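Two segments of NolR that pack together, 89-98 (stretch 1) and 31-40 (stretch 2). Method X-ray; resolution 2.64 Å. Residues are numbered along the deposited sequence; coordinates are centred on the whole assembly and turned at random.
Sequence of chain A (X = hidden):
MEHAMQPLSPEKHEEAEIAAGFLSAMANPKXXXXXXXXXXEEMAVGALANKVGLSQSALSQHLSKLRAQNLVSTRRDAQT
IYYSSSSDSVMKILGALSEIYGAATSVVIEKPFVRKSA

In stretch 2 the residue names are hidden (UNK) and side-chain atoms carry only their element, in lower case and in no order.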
ATOM      1  N   SER A  89       5.454   5.465   9.931  1.00 19.17           N
ATOM      2  CA  SER A  89       4.927   4.478   8.989  1.00 23.04           C
ATOM      3  C   SER A  89       4.973   4.974   7.542  1.00 29.50           C
ATOM      4  O   SER A  89       5.519   4.302   6.650  1.00 25.85           O
ATOM      5  CB  SER A  89       3.486   4.125   9.350  1.00 31.33           C
ATOM      6  OG  SER A  89       3.413   3.504  10.616  1.00 48.08           O
ATOM      7  N   VAL A  90       4.393   6.152   7.321  1.00 32.00           N
ATOM      8  CA  VAL A  90       4.363   6.754   5.995  1.00 38.59           C
ATOM      9  C   VAL A  90       5.784   6.922   5.482  1.00 34.31           C
ATOM     10  O   VAL A  90       6.075   6.612   4.331  1.00 40.71           O
ATOM     11  CB  VAL A  90       3.641   8.128   5.992  1.00 18.55           C
ATOM     12  CG1 VAL A  90       3.862   8.845   4.667  1.00 19.04           C
ATOM     13  CG2 VAL A  90       2.156   7.941   6.244  1.00 18.76           C
ATOM     14  N   MET A  91       6.680   7.377   6.347  1.00 24.97           N
ATOM     15  CA  MET A  91       8.055   7.581   5.926  1.00 28.89           C
ATOM     16  C   MET A  91       8.743   6.273   5.552  1.00 27.22           C
ATOM     17  O   MET A  91       9.530   6.237   4.605  1.00 33.31           O
ATOM     18  CB  MET A  91       8.843   8.314   7.012  1.00 23.85           C
ATOM     19  CG  MET A  91       8.705   9.821   6.905  1.00 23.37           C
ATOM     20  SD  MET A  91       9.145  10.709   8.404  1.00 56.70           S
ATOM     21  CE  MET A  91       7.850  11.942   8.407  1.00 60.43           C
ATOM     22  N   LYS A  92       8.444   5.198   6.271  1.00 18.73           N
ATOM     23  CA  LYS A  92       9.040   3.911   5.936  1.00 22.77           C
ATOM     24  C   LYS A  92       8.525   3.401   4.593  1.00 24.97           C
ATOM     25  O   LYS A  92       9.298   2.880   3.781  1.00 24.74           O
ATOM     26  CB  LYS A  92       8.777   2.884   7.035  1.00 19.24           C
ATOM     27  CG  LYS A  92       9.733   3.023   8.211  1.00 19.99           C
ATOM     28  CD  LYS A  92       9.240   2.293   9.447  1.00 23.69           C
ATOM     29  CE  LYS A  92      10.298   2.303  10.526  1.00 24.82           C
ATOM     30  NZ  LYS A  92      11.071   1.036  10.537  1.00 47.53           N
ATOM     31  N   ILE A  93       7.227   3.558   4.346  1.00 26.27           N
ATOM     32  CA  ILE A  93       6.681   3.105   3.068  1.00 35.22           C
ATOM     33  C   ILE A  93       7.225   3.955   1.919  1.00 36.37           C
ATOM     34  O   ILE A  93       7.601   3.418   0.879  1.00 41.28           O
ATOM     35  CB  ILE A  93       5.145   3.125   3.058  1.00 29.02           C
ATOM     36  CG1 ILE A  93       4.609   2.119   4.081  1.00 25.09           C
ATOM     37  CG2 ILE A  93       4.616   2.778   1.675  1.00 18.85           C
ATOM     38  CD1 ILE A  93       5.100   0.710   3.860  1.00 18.80           C
ATOM     39  N   LEU A  94       7.290   5.270   2.114  1.00 34.23           N
ATOM     40  CA  LEU A  94       7.859   6.158   1.101  1.00 29.01           C
ATOM     41  C   LEU A  94       9.316   5.800   0.853  1.00 25.02           C
ATOM     42  O   LEU A  94       9.800   5.934  -0.260  1.00 21.19           O
ATOM     43  CB  LEU A  94       7.748   7.635   1.504  1.00 20.03           C
ATOM     44  CG  LEU A  94       6.397   8.361   1.485  1.00 20.09           C
ATOM     45  CD1 LEU A  94       6.604   9.841   1.777  1.00 22.33           C
ATOM     46  CD2 LEU A  94       5.700   8.194   0.156  1.00 20.75           C
ATOM     47  N   GLY A  95      10.015   5.361   1.895  1.00 20.15           N
ATOM     48  CA  GLY A  95      11.394   4.931   1.756  1.00 20.96           C
ATOM     49  C   GLY A  95      11.474   3.696   0.878  1.00 31.58           C
ATOM     50  O   GLY A  95      12.310   3.603  -0.028  1.00 22.27           O
ATOM     51  N   ALA A  96      10.594   2.738   1.156  1.00 37.53           N
ATOM     52  CA  ALA A  96      10.515   1.524   0.358  1.00 27.30           C
ATOM     53  C   ALA A  96      10.255   1.845  -1.112  1.00 22.97           C
ATOM     54  O   ALA A  96      10.993   1.403  -1.983  1.00 25.44           O
ATOM     55  CB  ALA A  96       9.435   0.615   0.901  1.00 20.56           C
ATOM     56  N   LEU A  97       9.228   2.648  -1.377  1.00 28.92           N
ATOM     57  CA  LEU A  97       8.880   3.028  -2.744  1.00 29.66           C
ATOM     58  C   LEU A  97      10.016   3.785  -3.404  1.00 24.07           C
ATOM     59  O   LEU A  97      10.272   3.625  -4.590  1.00 31.50           O
ATOM     60  CB  LEU A  97       7.601   3.865  -2.765  1.00 27.16           C
ATOM     61  CG  LEU A  97       6.338   3.078  -2.408  1.00 36.60           C
ATOM     62  CD1 LEU A  97       5.103   3.975  -2.414  1.00 37.09           C
ATOM     63  CD2 LEU A  97       6.167   1.895  -3.360  1.00 30.28           C
ATOM     64  N   SER A  98      10.680   4.625  -2.623  1.00 30.78           N
ATOM     65  CA  SER A  98      11.841   5.369  -3.083  1.00 32.31           C
ATOM     66  C   SER A  98      12.909   4.411  -3.583  1.00 39.36           C
ATOM     67  O   SER A  98      13.520   4.642  -4.621  1.00 50.80           O
ATOM     68  CB  SER A  98      12.396   6.243  -1.959  1.00 24.10           C
ATOM     69  OG  SER A  98      13.469   7.040  -2.417  1.00 44.56           O
ATOM     70  N   UNK A  31      -3.451  10.441  -2.819  1.00 50.96           N
ATOM     71  CA  UNK A  31      -3.027  10.352  -1.421  1.00 48.39           C
ATOM     72  C   UNK A  31      -1.514  10.214  -1.279  1.00 41.46           C
ATOM     73  O   UNK A  31      -0.924  10.717  -0.326  1.00 41.40           O
ATOM     74  c   UNK A  31      -6.028   9.008   0.152  1.00 45.84           C
ATOM     75  n   UNK A  31      -7.001   5.524  -0.398  1.00 39.30           N
ATOM     76  n   UNK A  31      -8.042   7.472  -1.015  1.00 45.90           N
ATOM     77  c   UNK A  31      -4.654   9.582   0.371  1.00 44.53           C
ATOM     78  n   UNK A  31      -6.057   7.550   0.140  1.00 45.00           N
ATOM     79  c   UNK A  31      -7.034   6.846  -0.419  1.00 40.66           C
ATOM     80  c   UNK A  31      -3.713   9.174  -0.734  1.00 40.87           C
ATOM     81  N   UNK A  32      -0.896   9.531  -2.234  1.00 41.40           N
ATOM     82  CA  UNK A  32       0.552   9.390  -2.262  1.00 41.33           C
ATOM     83  C   UNK A  32       1.223  10.746  -2.490  1.00 42.13           C
ATOM     84  O   UNK A  32       2.189  11.099  -1.800  1.00 42.14           O
ATOM     85  c   UNK A  32       1.792   6.158  -4.010  1.00 40.31           C
ATOM     86  c   UNK A  32       0.948   8.395  -3.350  1.00 41.19           C
ATOM     87  c   UNK A  32       1.613   6.737  -1.595  1.00 39.81           C
ATOM     88  c   UNK A  32       1.910   7.271  -2.984  1.00 40.53           C
ATOM     89  N   UNK A  33       0.689  11.512  -3.443  1.00 47.11           N
ATOM     90  CA  UNK A  33       1.201  12.853  -3.734  1.00 45.82           C
ATOM     91  C   UNK A  33       1.006  13.798  -2.541  1.00 43.90           C
ATOM     92  O   UNK A  33       1.900  14.588  -2.189  1.00 44.09           O
ATOM     93  c   UNK A  33       2.299  12.777  -6.647  1.00 44.86           C
ATOM     94  c   UNK A  33       0.524  13.419  -4.983  1.00 45.14           C
ATOM     95  c   UNK A  33       0.825  12.666  -6.282  1.00 45.79           C
ATOM     96  c   UNK A  33      -0.045  13.174  -7.416  1.00 45.56           C
ATOM     97  N   UNK A  34      -0.172  13.706  -1.928  1.00 43.51           N
ATOM     98  CA  UNK A  34      -0.487  14.446  -0.713  1.00 43.51           C
ATOM     99  C   UNK A  34       0.507  14.132   0.408  1.00 48.07           C
ATOM    100  O   UNK A  34       1.050  15.040   1.023  1.00 43.38           O
ATOM    101  c   UNK A  34      -2.127  14.703   1.178  1.00 43.15           C
ATOM    102  c   UNK A  34      -4.331  14.093  -1.038  1.00 43.76           C
ATOM    103  c   UNK A  34      -1.913  14.139  -0.220  1.00 43.25           C
ATOM    104  c   UNK A  34      -2.950  14.698  -1.197  1.00 43.97           C
ATOM    105  N   UNK A  35       0.738  12.850   0.676  1.00 42.28           N
ATOM    106  CA  UNK A  35       1.646  12.456   1.753  1.00 46.17           C
ATOM    107  C   UNK A  35       3.086  12.860   1.464  1.00 42.33           C
ATOM    108  O   UNK A  35       3.829  13.203   2.378  1.00 42.46           O
ATOM    109  c   UNK A  35       0.251   8.956   2.736  1.00 39.78           C
ATOM    110  c   UNK A  35       1.575  10.944   2.001  1.00 41.06           C
ATOM    111  c   UNK A  35       0.497  10.909   4.258  1.00 40.54           C
ATOM    112  c   UNK A  35       0.377  10.458   2.814  1.00 40.54           C
ATOM    113  N   UNK A  36       3.477  12.818   0.193  1.00 49.92           N
ATOM    114  CA  UNK A  36       4.807  13.272  -0.202  1.00 47.67           C
ATOM    115  C   UNK A  36       4.957  14.751   0.164  1.00 47.09           C
ATOM    116  O   UNK A  36       5.857  15.158   0.930  1.00 47.66           O
ATOM    117  o   UNK A  36       7.074  11.864  -1.577  1.00 58.30           O
ATOM    118  c   UNK A  36       5.018  13.051  -1.700  1.00 43.44           C
ATOM    119  o   UNK A  36       7.021  13.660  -2.838  1.00 64.16           O
ATOM    120  c   UNK A  36       6.475  12.847  -2.063  1.00 55.82           C
ATOM    121  N   UNK A  37       4.002  15.537  -0.317  1.00 44.24           N
ATOM    122  CA  UNK A  37       4.013  16.968  -0.076  1.00 44.95           C
ATOM    123  C   UNK A  37       3.980  17.302   1.418  1.00 44.79           C
ATOM    124  O   UNK A  37       4.739  18.145   1.887  1.00 45.28           O
ATOM    125  o   UNK A  37       2.787  17.206  -2.149  1.00 45.54           O
ATOM    126  c   UNK A  37       2.832  17.613  -0.795  1.00 45.36           C
ATOM    127  N   UNK A  38       3.119  16.620   2.165  1.00 46.82           N
ATOM    128  CA  UNK A  38       2.962  16.864   3.594  1.00 44.04           C
ATOM    129  C   UNK A  38       4.167  16.391   4.395  1.00 43.90           C
ATOM    130  O   UNK A  38       4.420  16.888   5.493  1.00 44.11           O
ATOM    131  c   UNK A  38       0.390  16.824   3.648  1.00 43.74           C
ATOM    132  c   UNK A  38       1.697  16.184   4.111  1.00 43.44           C
ATOM    133  c   UNK A  38       0.466  18.330   3.847  1.00 48.64           C
ATOM    134  c   UNK A  38      -0.794  16.241   4.401  1.00 43.23           C
ATOM    135  N   UNK A  39       4.904  15.421   3.864  1.00 47.08           N
ATOM    136  CA  UNK A  39       6.128  15.008   4.534  1.00 57.88           C
ATOM    137  C   UNK A  39       7.187  16.085   4.356  1.00 60.94           C
ATOM    138  O   UNK A  39       7.973  16.339   5.271  1.00 44.84           O
ATOM    139  c   UNK A  39       6.662  13.653   4.002  1.00 48.11           C
ATOM    140  c   UNK A  39       5.965  12.501   4.699  1.00 45.30           C
ATOM    141  c   UNK A  39       8.166  13.547   4.195  1.00 43.70           C
ATOM    142  N   UNK A  40       7.177  16.787   3.225  1.00 62.39           N
ATOM    143  CA  UNK A  40       8.304  17.703   3.040  1.00 73.94           C
ATOM    144  C   UNK A  40       7.960  19.160   3.362  1.00 80.44           C
ATOM    145  O   UNK A  40       8.853  20.009   3.383  1.00 84.77           O
ATOM    146  n   UNK A  40      10.227  14.529  -1.020  1.00 70.26           N
ATOM    147  c   UNK A  40       9.313  14.151   0.097  1.00 71.41           C
ATOM    148  c   UNK A  40       8.868  17.627   1.615  1.00 79.61           C
ATOM    149  c   UNK A  40       9.302  15.201   1.197  1.00 75.70           C
ATOM    150  c   UNK A  40       8.464  16.411   0.822  1.00 80.05           C
TER

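Position 31 carries seven side-chain atoms: three carbons in a row, a nitrogen, then a carbon bearing two more nitrogens. That terminal guanidinium identifies R31. Its side chain is out of reach of stretch 1, and two of its nitrogens, NE and NH2, are hydrogen-bonded elsewhere in the structure.

Position 32 has four carbons, forked at the second, and one terminal methyl lies 4.3 Å from L97 CD1. A fork at the second carbon, not the first, makes this L32, and the methyl is CD2; CA-to-CB points sideways, yet the end of the chain comes nearer to stretch 1. Its chi1 of -130° lies between wells, with chi2 at 39°.

Position 33 repeats the four carbons forked at the second, so it is L33, with chi1 m and chi2 t. It is buried but out of reach of stretch 1.

Position 34 also has four carbons, but the fork is at the first and one arm is two carbons long, which specifies I34. It too is buried away from this contact.

At position 35 the four carbons fork at the second again, and one methyl sits 3.9 Å from V90 CG2. This is L35, the methyl being CD2. Its CA-to-CB bond points toward stretch 1, and its CA is 7.6 Å from the CA of V90.

Position 36 shows two carbons, the second carrying two oxygens, one of them 3.9 Å from L94 CD1. This short carboxylate is D36, and the oxygen is OD1; the approach is a methyl-to-oxygen contact, not a hydrogen bond.

Position 37 has one carbon and one oxygen, hence S37. Its OG donates to L33 O at 2.8 Å, turning the hydroxyl back onto its own helix.

Position 38 has four carbons forked at the second and is L38; its side chain is out of reach of stretch 1.

Position 39 has three carbons, the first bearing the other two, and one methyl lies 4.0 Å from L94 CD1 and 4.2 Å from both V90 CG1 and M91 CE. This is V39, and the methyl is CG2, so a single methyl touches three residues.

Position 40 ends a row of four carbons in a nitrogen: K40. Its NZ forms a long salt bridge with D36 OD2 at 3.8 Å, although the side chain is poorly ordered.

The contact is therefore apolar packing between two helices whose directions differ by 112° and whose axes approach to 11.0 Å. No hydrogen bond crosses between them; the backbone bonds that define each helix, such as L94 N to V90 O at 2.9 Å and V39 N to L35 O at 2.9 Å, stay within their own stretch. On stretch 1, V90, L94 and L97 all direct CA-to-CB toward the partner, consistent with helical spacings of four and three residues. L94 and V39 give up the most surface, 76 and 61 Å² of the 352 Å² buried in total.

Stretch 2, residues 31-40: RLLILDSLVK
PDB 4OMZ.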